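Local coordinates for ferripyochelin binding protein (Pyrococcus horikoshii, PDB 1V3W), which catalyses the reversible hydration of carbon dioxide as a gamma-class carbonic anhydrase that carries zinc and calcium, at the interface of chains A and B. Residues are numbered along the deposited sequence; one frame, centred on the assembly and turned at random. Chains: chain A/B, ferripyochelin binding protein.

The three contacts follow one another along the axis of two neighbouring left-handed beta-helices in the trimer: contact 3 towards the N-terminal coils, contact 1 in the middle, contact 2 on the far side of it, towards the later coils. Centres of their C-alpha atoms are about 9 Å apart between contacts 1 and 3, 14 Å between contacts 1 and 2, and 21 Å between contacts 2 and 3. Contacts 1 and 3 share A:Arg44 and B:Pro39 and both use helix 146-169 of chain B. Contact 1 holds the charged pair and zinc-binding histidines from both chains, so assembly and active site are built together; contact 2 is apolar packing.

Contact 1: the interface of chains A and B. Residues chain A 42, 44, 63, 65; chain B 38-39, 59-60, 82, 159, 162.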
ATOM      1  N   VAL A  42      -1.061   9.409   0.098  1.00  6.27           N
ATOM      2  CA  VAL A  42      -0.244  10.331  -0.681  1.00  6.48           C
ATOM      3  C   VAL A  42      -1.010  10.880  -1.875  1.00  5.69           C
ATOM      4  O   VAL A  42      -1.497  10.118  -2.708  1.00  7.01           O
ATOM      5  CB  VAL A  42       1.045   9.645  -1.217  1.00  4.18           C
ATOM      6  CG1 VAL A  42       1.864  10.641  -2.034  1.00  7.51           C
ATOM      7  CG2 VAL A  42       1.873   9.100  -0.055  1.00  7.70           C
ATOM      8  N   ARG A  44      -0.094  13.201  -4.749  1.00  7.79           N
ATOM      9  CA  ARG A  44       1.003  13.895  -5.410  1.00  6.31           C
ATOM     10  C   ARG A  44       0.554  14.657  -6.652  1.00  6.64           C
ATOM     11  O   ARG A  44       0.409  14.088  -7.730  1.00  7.81           O
ATOM     12  CB  ARG A  44       2.111  12.886  -5.748  1.00  6.90           C
ATOM     13  CG  ARG A  44       3.380  13.497  -6.337  1.00  7.17           C
ATOM     14  CD  ARG A  44       4.636  12.718  -5.913  1.00  6.75           C
ATOM     15  NE  ARG A  44       4.611  11.310  -6.309  1.00  6.65           N
ATOM     16  CZ  ARG A  44       5.022  10.848  -7.488  1.00  6.25           C
ATOM     17  NH1 ARG A  44       5.497  11.680  -8.407  1.00  7.11           N
ATOM     18  NH2 ARG A  44       4.966   9.548  -7.745  1.00  6.57           N
ATOM     19  N   SER A  63      -2.626   5.915  -2.608  1.00  6.18           N
ATOM     20  CA  SER A  63      -1.792   6.797  -3.414  1.00  4.82           C
ATOM     21  C   SER A  63      -2.660   7.334  -4.544  1.00  4.59           C
ATOM     22  O   SER A  63      -3.450   6.594  -5.135  1.00  5.54           O
ATOM     23  CB  SER A  63      -0.601   6.057  -4.033  1.00  7.60           C
ATOM     24  OG  SER A  63       0.303   5.611  -3.045  1.00  6.43           O
ATOM     25  N   HIS A  65      -2.223   9.759  -8.032  1.00  6.99           N
ATOM     26  CA  HIS A  65      -1.292  10.440  -8.912  1.00  7.13           C
ATOM     27  C   HIS A  65      -1.969  10.662 -10.256  1.00  6.23           C
ATOM     28  O   HIS A  65      -3.147  10.341 -10.427  1.00  6.70           O
ATOM     29  CB  HIS A  65      -0.023   9.605  -9.092  1.00  7.57           C
ATOM     30  CG  HIS A  65       1.131  10.378  -9.648  1.00  7.33           C
ATOM     31  ND1 HIS A  65       2.002   9.852 -10.577  1.00  8.47           N
ATOM     32  CD2 HIS A  65       1.557  11.640  -9.404  1.00  8.01           C
ATOM     33  CE1 HIS A  65       2.915  10.758 -10.883  1.00  9.21           C
ATOM     34  NE2 HIS A  65       2.667  11.852 -10.185  1.00  9.08           N
TER
ATOM     35  N   TRP B  38       9.934   7.903  -3.665  1.00  7.52           N
ATOM     36  CA  TRP B  38       8.815   8.784  -3.385  1.00  6.24           C
ATOM     37  C   TRP B  38       8.130   8.651  -2.030  1.00  7.17           C
ATOM     38  O   TRP B  38       8.401   7.720  -1.276  1.00  6.69           O
ATOM     39  CB  TRP B  38       7.847   8.663  -4.567  1.00  6.91           C
ATOM     40  CG  TRP B  38       8.571   9.034  -5.838  1.00  6.13           C
ATOM     41  CD1 TRP B  38       9.320   8.210  -6.635  1.00  7.09           C
ATOM     42  CD2 TRP B  38       8.763  10.363  -6.344  1.00  7.34           C
ATOM     43  NE1 TRP B  38       9.969   8.948  -7.602  1.00  7.79           N
ATOM     44  CE2 TRP B  38       9.637  10.261  -7.452  1.00  5.08           C
ATOM     45  CE3 TRP B  38       8.269  11.617  -5.978  1.00  8.01           C
ATOM     46  CZ2 TRP B  38      10.049  11.391  -8.177  1.00  6.71           C
ATOM     47  CZ3 TRP B  38       8.678  12.733  -6.700  1.00  7.51           C
ATOM     48  CH2 TRP B  38       9.553  12.609  -7.795  1.00  6.80           C
ATOM     49  N   PRO B  39       7.246   9.605  -1.690  1.00  6.60           N
ATOM     50  CA  PRO B  39       6.546   9.579  -0.404  1.00  6.76           C
ATOM     51  C   PRO B  39       5.975   8.246   0.048  1.00  7.44           C
ATOM     52  O   PRO B  39       5.312   7.552  -0.716  1.00  7.09           O
ATOM     53  CB  PRO B  39       5.445  10.619  -0.590  1.00  5.79           C
ATOM     54  CG  PRO B  39       6.080  11.614  -1.498  1.00  8.85           C
ATOM     55  CD  PRO B  39       6.777  10.737  -2.512  1.00  7.67           C
ATOM     56  N   GLN B  59       8.139   4.278  -6.492  1.00  4.40           N
ATOM     57  CA  GLN B  59       7.006   5.146  -6.225  1.00  6.31           C
ATOM     58  C   GLN B  59       6.329   5.118  -4.860  1.00  6.03           C
ATOM     59  O   GLN B  59       6.695   4.343  -3.974  1.00  5.32           O
ATOM     60  CB  GLN B  59       6.000   4.971  -7.366  1.00  7.38           C
ATOM     61  CG  GLN B  59       6.591   5.486  -8.686  1.00  8.58           C
ATOM     62  CD  GLN B  59       5.760   5.157  -9.909  1.00  7.24           C
ATOM     63  OE1 GLN B  59       4.569   4.865  -9.813  1.00  8.54           O
ATOM     64  NE2 GLN B  59       6.390   5.219 -11.079  1.00  8.51           N
ATOM     65  N   ASP B  60       5.349   6.001  -4.697  1.00  6.85           N
ATOM     66  CA  ASP B  60       4.634   6.163  -3.435  1.00  6.42           C
ATOM     67  C   ASP B  60       4.039   4.888  -2.867  1.00  3.78           C
ATOM     68  O   ASP B  60       3.445   4.091  -3.585  1.00  5.01           O
ATOM     69  CB  ASP B  60       3.509   7.193  -3.591  1.00  6.24           C
ATOM     70  CG  ASP B  60       3.846   8.282  -4.588  1.00  7.81           C
ATOM     71  OD1 ASP B  60       4.174   9.412  -4.168  1.00  7.19           O
ATOM     72  OD2 ASP B  60       3.786   7.996  -5.799  1.00  7.60           O
ATOM     73  N   HIS B  82       3.355   2.720  -8.022  1.00  5.05           N
ATOM     74  CA  HIS B  82       2.728   3.054  -6.759  1.00  6.04           C
ATOM     75  C   HIS B  82       2.144   1.819  -6.092  1.00  5.69           C
ATOM     76  O   HIS B  82       1.489   1.003  -6.745  1.00  6.38           O
ATOM     77  CB  HIS B  82       1.554   4.021  -6.974  1.00  6.83           C
ATOM     78  CG  HIS B  82       1.854   5.176  -7.875  1.00  9.52           C
ATOM     79  ND1 HIS B  82       2.444   6.340  -7.430  1.00  8.20           N
ATOM     80  CD2 HIS B  82       1.615   5.357  -9.195  1.00  7.54           C
ATOM     81  CE1 HIS B  82       2.551   7.189  -8.437  1.00  7.88           C
ATOM     82  NE2 HIS B  82       2.056   6.616  -9.521  1.00  8.25           N
ATOM     83  N   TYR B 159      10.379  10.238 -14.823  1.00  9.40           N
ATOM     84  CA  TYR B 159      10.667  10.307 -13.401  1.00  7.09           C
ATOM     85  C   TYR B 159      11.996  10.941 -13.051  1.00  7.49           C
ATOM     86  O   TYR B 159      12.125  11.581 -12.005  1.00  9.42           O
ATOM     87  CB  TYR B 159      10.572   8.925 -12.771  1.00  9.19           C
ATOM     88  CG  TYR B 159       9.228   8.715 -12.152  1.00  8.32           C
ATOM     89  CD1 TYR B 159       8.162   8.228 -12.900  1.00 11.17           C
ATOM     90  CD2 TYR B 159       8.991   9.116 -10.840  1.00  8.37           C
ATOM     91  CE1 TYR B 159       6.883   8.153 -12.358  1.00 13.00           C
ATOM     92  CE2 TYR B 159       7.725   9.051 -10.289  1.00 10.25           C
ATOM     93  CZ  TYR B 159       6.676   8.571 -11.050  1.00  9.82           C
ATOM     94  OH  TYR B 159       5.424   8.535 -10.490  1.00 13.16           O
ATOM     95  N   LEU B 162      11.165  14.456 -13.103  1.00 11.15           N
ATOM     96  CA  LEU B 162      10.271  14.763 -11.994  1.00 12.53           C
ATOM     97  C   LEU B 162      11.077  14.870 -10.702  1.00 10.00           C
ATOM     98  O   LEU B 162      10.873  15.783  -9.903  1.00 10.62           O
ATOM     99  CB  LEU B 162       9.213  13.663 -11.874  1.00 13.28           C
ATOM    100  CG  LEU B 162       7.839  14.018 -11.307  1.00 19.07           C
ATOM    101  CD1 LEU B 162       7.277  15.242 -12.021  1.00 14.48           C
ATOM    102  CD2 LEU B 162       6.910  12.825 -11.487  1.00 15.97           C
TER
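A:Arg44 of strand 42-45 reaches across to B:Asp60 and takes its carboxylate side-on, at the subunit boundary where gamma-class carbonic anhydrases build their zinc site. A:Arg44 NE donates to B:Asp60 OD1 at 2.9 Å and its NH2 to OD2 of the same carboxylate at 2.8 Å, the latter a salt bridge and nearly straight; each oxygen offers its syn lone pair, and the two flat groups are nearly coplanar. The chain leaves with CG anti to the backbone N (chi1 -175°), then bends at chi2 and chi3 to bring the guanidinium alongside the acid. The guanidinium's rotation is further fixed by NH2 bonding in plane to the phenolic OH of B:Tyr159. B:Trp38 stacks on one face, where A:Arg44 NH1 sits over its six-membered ring, 3.9 Å from the centroid, a cation-pi contact; A:His65 brings NE2 over the rim of the opposite face. A methionine in place of A:Arg44 would probably leave the B:Asp60 carboxylate without its cross-chain countercharge and B:Tyr159 OH without this donor. Beside the pair, A:Val42 CG1 rests 3.4 Å from B:Asp60 OD1. The zinc-binding A:His65 and B:His82 meet edge to face, their planes 60° apart. B:Asp60 OD2 also accepts, on the anti side, from B:His82 ND1 at 2.7 Å.

Contact 2: the interface of chains A and B. Residues chain A 85, 100, 102, 120; chain B 99-100, 117-118.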
ATOM      1  N   MET A  85      -5.332   2.661  -5.135  1.00  5.61           N
ATOM      2  CA  MET A  85      -4.493   3.551  -5.915  1.00  4.27           C
ATOM      3  C   MET A  85      -5.289   4.076  -7.107  1.00  5.81           C
ATOM      4  O   MET A  85      -5.808   3.297  -7.903  1.00  6.71           O
ATOM      5  CB  MET A  85      -3.254   2.780  -6.385  1.00  6.30           C
ATOM      6  CG  MET A  85      -2.051   3.621  -6.772  1.00  6.07           C
ATOM      7  SD  MET A  85      -2.238   4.501  -8.322  1.00  7.64           S
ATOM      8  CE  MET A  85      -1.689   6.148  -7.834  1.00  7.34           C
ATOM      9  N   SER A 100      -7.456  -1.770  -1.603  1.00  6.34           N
ATOM     10  CA  SER A 100      -6.371  -2.267  -2.427  1.00  6.20           C
ATOM     11  C   SER A 100      -6.738  -2.438  -3.898  1.00  9.70           C
ATOM     12  O   SER A 100      -6.176  -3.286  -4.579  1.00 10.75           O
ATOM     13  CB  SER A 100      -5.863  -3.591  -1.857  1.00  9.39           C
ATOM     14  OG  SER A 100      -4.513  -3.810  -2.227  1.00 17.37           O
ATOM     15  N   VAL A 102      -7.307  -0.753  -7.892  1.00  6.05           N
ATOM     16  CA  VAL A 102      -6.526   0.139  -8.741  1.00  7.36           C
ATOM     17  C   VAL A 102      -7.411   0.706  -9.845  1.00  7.56           C
ATOM     18  O   VAL A 102      -8.153  -0.032 -10.488  1.00  8.96           O
ATOM     19  CB  VAL A 102      -5.345  -0.606  -9.410  1.00  7.62           C
ATOM     20  CG1 VAL A 102      -4.521   0.361 -10.248  1.00 10.17           C
ATOM     21  CG2 VAL A 102      -4.484  -1.280  -8.350  1.00  8.21           C
ATOM     22  N   VAL A 120      -9.047  -4.192 -10.600  1.00  7.64           N
ATOM     23  CA  VAL A 120      -8.242  -3.258 -11.374  1.00  7.98           C
ATOM     24  C   VAL A 120      -9.054  -2.752 -12.554  1.00  9.65           C
ATOM     25  O   VAL A 120      -9.421  -3.524 -13.440  1.00 12.10           O
ATOM     26  CB  VAL A 120      -6.951  -3.921 -11.921  1.00 12.01           C
ATOM     27  CG1 VAL A 120      -6.192  -2.933 -12.812  1.00 11.00           C
ATOM     28  CG2 VAL A 120      -6.068  -4.375 -10.769  1.00 12.97           C
TER
ATOM     29  N   ILE B  99       1.370  -1.034 -10.961  1.00  8.16           N
ATOM     30  CA  ILE B  99       0.799  -0.474  -9.752  1.00  6.80           C
ATOM     31  C   ILE B  99       0.171  -1.588  -8.929  1.00  7.11           C
ATOM     32  O   ILE B  99      -0.564  -2.432  -9.446  1.00  7.72           O
ATOM     33  CB  ILE B  99      -0.267   0.583 -10.104  1.00  6.82           C
ATOM     34  CG1 ILE B  99       0.416   1.794 -10.739  1.00  7.81           C
ATOM     35  CG2 ILE B  99      -1.053   0.984  -8.862  1.00  6.61           C
ATOM     36  CD1 ILE B  99      -0.540   2.780 -11.365  1.00  8.60           C
ATOM     37  N   SER B 100       0.508  -1.594  -7.649  1.00  6.34           N
ATOM     38  CA  SER B 100      -0.009  -2.571  -6.710  1.00  6.20           C
ATOM     39  C   SER B 100       0.287  -4.016  -7.094  1.00  9.70           C
ATOM     40  O   SER B 100      -0.471  -4.914  -6.748  1.00 10.75           O
ATOM     41  CB  SER B 100      -1.515  -2.371  -6.543  1.00  9.39           C
ATOM     42  OG  SER B 100      -1.947  -2.854  -5.282  1.00 17.37           O
ATOM     43  N   ALA B 117      -0.746  -4.210 -13.611  1.00  8.13           N
ATOM     44  CA  ALA B 117      -1.223  -3.750 -12.313  1.00  9.74           C
ATOM     45  C   ALA B 117      -1.897  -4.903 -11.582  1.00  8.91           C
ATOM     46  O   ALA B 117      -2.693  -5.638 -12.164  1.00 10.46           O
ATOM     47  CB  ALA B 117      -2.212  -2.605 -12.499  1.00 12.85           C
ATOM     48  N   GLY B 118      -1.561  -5.062 -10.308  1.00  7.74           N
ATOM     49  CA  GLY B 118      -2.152  -6.120  -9.506  1.00  9.24           C
ATOM     50  C   GLY B 118      -1.654  -7.534  -9.748  1.00 10.92           C
ATOM     51  O   GLY B 118      -2.108  -8.469  -9.088  1.00 12.85           O
TER
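A:Val102 turns both methyl branches towards a corner of chain B's left-handed beta-helix, the fold built from hexapeptide repeats that the gamma-class carbonic anhydrases share. With CG1 anti to the backbone N (chi1 -178°), the isopropyl group straddles two successive residues: A:Val102 CG1 lies 3.8 Å from B:Ile99 CG2, and its CG2 lies 3.6 Å from B:Ser100 CB. B:Ile99 answers mainly with its short branch. That CG2 methyl is anti to its own backbone N and points across the boundary, where it also meets A:Met85, one coil away from A:Val102. The A:Met85 side chain crosses that of B:Ile99 at about a right angle, putting A:Met85 CG 3.5 Å from B:Ile99 CG2, while the sulphur SD sits 3.9 Å from the isoleucine's CD1 tip. One coil on in the other direction, A:Val120 repeats the pose of A:Val102, but the partner is smaller: A:Val120 CG1 approaches the B:Ala117 methyl CB at 4.0 Å, and CG2 faces the alanine's carbonyl O at 3.9 Å. B:Ser100 and B:Gly118 follow B:Ile99 and B:Ala117 at matching corners of the coil, both with positive phi; B:Gly118 presents no side chain, whereas B:Ser100 presents its CB. The hydroxyls of A:Ser100 and B:Ser100 face each other with OG atoms 4.1 Å apart, too far to bond.

Contact 3: the interface of chains A and B. Residues chain A 4, 6, 24, 26, 44; chain B 22, 39, 166, 170.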
ATOM      1  N   TYR A   4       2.911  20.207   1.045  1.00  9.51           N
ATOM      2  CA  TYR A   4       3.953  20.873   0.263  1.00  8.39           C
ATOM      3  C   TYR A   4       3.495  21.550  -1.020  1.00  8.51           C
ATOM      4  O   TYR A   4       2.486  21.182  -1.614  1.00 10.53           O
ATOM      5  CB  TYR A   4       5.016  19.857  -0.175  1.00  7.05           C
ATOM      6  CG  TYR A   4       5.586  18.970   0.900  1.00  8.44           C
ATOM      7  CD1 TYR A   4       6.844  19.224   1.446  1.00  9.01           C
ATOM      8  CD2 TYR A   4       4.874  17.865   1.365  1.00 10.78           C
ATOM      9  CE1 TYR A   4       7.379  18.396   2.428  1.00  8.29           C
ATOM     10  CE2 TYR A   4       5.398  17.034   2.347  1.00 10.16           C
ATOM     11  CZ  TYR A   4       6.647  17.302   2.873  1.00  9.62           C
ATOM     12  OH  TYR A   4       7.156  16.475   3.843  1.00 12.51           O
ATOM     13  N   ILE A   6       4.940  22.832  -4.899  1.00 11.25           N
ATOM     14  CA  ILE A   6       5.991  22.423  -5.808  1.00 13.71           C
ATOM     15  C   ILE A   6       5.901  23.397  -6.942  1.00 18.50           C
ATOM     16  O   ILE A   6       4.912  23.495  -7.671  1.00 16.47           O
ATOM     17  CB  ILE A   6       5.913  20.971  -6.295  1.00 10.51           C
ATOM     18  CG1 ILE A   6       7.181  20.671  -7.106  1.00 12.85           C
ATOM     19  CG2 ILE A   6       4.665  20.730  -7.105  1.00 13.89           C
ATOM     20  CD1 ILE A   6       7.398  19.212  -7.401  1.00 11.19           C
ATOM     21  N   VAL A  24       0.559  12.831   2.958  1.00  6.29           N
ATOM     22  CA  VAL A  24       1.439  13.692   2.177  1.00  6.70           C
ATOM     23  C   VAL A  24       0.645  14.287   1.025  1.00  6.66           C
ATOM     24  O   VAL A  24       0.142  13.561   0.163  1.00  8.04           O
ATOM     25  CB  VAL A  24       2.650  12.911   1.616  1.00  6.50           C
ATOM     26  CG1 VAL A  24       3.514  13.825   0.763  1.00  7.70           C
ATOM     27  CG2 VAL A  24       3.476  12.350   2.760  1.00  8.10           C
ATOM     28  N   ILE A  26       0.993  17.112  -1.963  1.00  6.92           N
ATOM     29  CA  ILE A  26       1.955  17.921  -2.702  1.00  6.17           C
ATOM     30  C   ILE A  26       1.405  18.619  -3.940  1.00  6.05           C
ATOM     31  O   ILE A  26       0.733  18.010  -4.767  1.00  9.33           O
ATOM     32  CB  ILE A  26       3.134  17.045  -3.188  1.00  7.25           C
ATOM     33  CG1 ILE A  26       3.783  16.327  -2.005  1.00  6.75           C
ATOM     34  CG2 ILE A  26       4.159  17.899  -3.922  1.00  9.83           C
ATOM     35  CD1 ILE A  26       4.612  15.131  -2.421  1.00  8.68           C
ATOM     36  N   ARG A  44      -0.094  13.201  -4.749  1.00  7.79           N
ATOM     37  CA  ARG A  44       1.003  13.895  -5.410  1.00  6.31           C
ATOM     38  C   ARG A  44       0.554  14.657  -6.652  1.00  6.64           C
ATOM     39  O   ARG A  44       0.409  14.088  -7.730  1.00  7.81           O
ATOM     40  CB  ARG A  44       2.111  12.886  -5.748  1.00  6.90           C
ATOM     41  CG  ARG A  44       3.380  13.497  -6.337  1.00  7.17           C
ATOM     42  CD  ARG A  44       4.636  12.718  -5.913  1.00  6.75           C
ATOM     43  NE  ARG A  44       4.611  11.310  -6.309  1.00  6.65           N
ATOM     44  CZ  ARG A  44       5.022  10.848  -7.488  1.00  6.25           C
ATOM     45  NH1 ARG A  44       5.497  11.680  -8.407  1.00  7.11           N
ATOM     46  NH2 ARG A  44       4.966   9.548  -7.745  1.00  6.57           N
TER
ATOM     47  N   ASN B  22       9.554  11.764   3.345  1.00  8.01           N
ATOM     48  CA  ASN B  22       8.505  10.902   3.864  1.00  8.40           C
ATOM     49  C   ASN B  22       8.704   9.456   3.448  1.00 10.88           C
ATOM     50  O   ASN B  22       7.863   8.605   3.713  1.00 10.96           O
ATOM     51  CB  ASN B  22       7.141  11.407   3.403  1.00  8.31           C
ATOM     52  CG  ASN B  22       6.853  12.792   3.913  1.00 12.10           C
ATOM     53  OD1 ASN B  22       6.490  12.976   5.076  1.00 15.32           O
ATOM     54  ND2 ASN B  22       7.051  13.784   3.059  1.00 11.92           N
ATOM     55  N   PRO B  39       7.246   9.605  -1.690  1.00  6.60           N
ATOM     56  CA  PRO B  39       6.546   9.579  -0.404  1.00  6.76           C
ATOM     57  C   PRO B  39       5.975   8.246   0.048  1.00  7.44           C
ATOM     58  O   PRO B  39       5.312   7.552  -0.716  1.00  7.09           O
ATOM     59  CB  PRO B  39       5.445  10.619  -0.590  1.00  5.79           C
ATOM     60  CG  PRO B  39       6.080  11.614  -1.498  1.00  8.85           C
ATOM     61  CD  PRO B  39       6.777  10.737  -2.512  1.00  7.67           C
ATOM     62  N   HIS B 166      11.427  18.066  -7.998  1.00  9.64           N
ATOM     63  CA  HIS B 166      11.160  18.013  -6.565  1.00  8.40           C
ATOM     64  C   HIS B 166      12.384  18.446  -5.767  1.00  9.68           C
ATOM     65  O   HIS B 166      12.265  19.163  -4.777  1.00 11.45           O
ATOM     66  CB  HIS B 166      10.749  16.596  -6.151  1.00  7.97           C
ATOM     67  CG  HIS B 166       9.320  16.272  -6.451  1.00  8.26           C
ATOM     68  ND1 HIS B 166       8.348  16.219  -5.475  1.00  8.40           N
ATOM     69  CD2 HIS B 166       8.696  15.992  -7.620  1.00  7.65           C
ATOM     70  CE1 HIS B 166       7.188  15.918  -6.029  1.00  8.90           C
ATOM     71  NE2 HIS B 166       7.371  15.775  -7.330  1.00  7.84           N
ATOM     72  N   ARG B 170      10.480  21.682  -4.242  1.00 13.22           N
ATOM     73  CA  ARG B 170       9.603  21.293  -3.141  1.00 14.69           C
ATOM     74  C   ARG B 170       9.771  22.244  -1.963  1.00 13.83           C
ATOM     75  O   ARG B 170      10.884  22.672  -1.654  1.00 16.96           O
ATOM     76  CB  ARG B 170       9.911  19.863  -2.685  1.00 15.43           C
ATOM     77  CG  ARG B 170       9.228  18.774  -3.501  1.00 15.77           C
ATOM     78  CD  ARG B 170       7.762  18.602  -3.104  1.00 13.76           C
ATOM     79  NE  ARG B 170       7.603  17.949  -1.805  1.00 11.17           N
ATOM     80  CZ  ARG B 170       7.826  16.656  -1.574  1.00  9.63           C
ATOM     81  NH1 ARG B 170       8.223  15.854  -2.554  1.00  9.11           N
ATOM     82  NH2 ARG B 170       7.658  16.163  -0.356  1.00 11.37           N
TER
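B:Arg170, just beyond helix 146-169, lays the edge of its guanidinium over the ring of A:Tyr4 of strand 2-6, at the N-terminal end of the subunit interface. The planes stand almost upright to each other, 82° apart, with B:Arg170 NH2 over the middle of the A:Tyr4 ring, 3.4 Å from its centroid, in a cation-pi contact; B:Arg170 NE lies 3.5 Å from A:Tyr4 CG. The arginine chain curls, bent at chi2 and chi3, to bring the guanidinium edge to the ring, and A:Ile26 CD1 covers one face of the guanidinium, 3.7 Å from B:Arg170 CZ. B:Arg170 NH1 is tied to its own chain by a hydrogen bond to B:His166 ND1 at 2.9 Å, lying close to both flat planes, which would set the guanidinium's turn and also orient the imidazole. The face of that imidazole receives A:Ile6, which extends with CG1 anti to the backbone N (chi1 -174°) and puts its CD1 methyl centrally over the ring. A:Ile6 and B:Arg170 also pair as an antiparallel beta bridge, joining the chains through backbone as well. A:Val24 CG2 packs on the amide carbon CG of B:Asn22 at 3.6 Å. Tip to tip with A:Tyr4, B:Asn22 donates from ND2 to the phenolic OH at 2.8 Å, with 164° at the hydrogen.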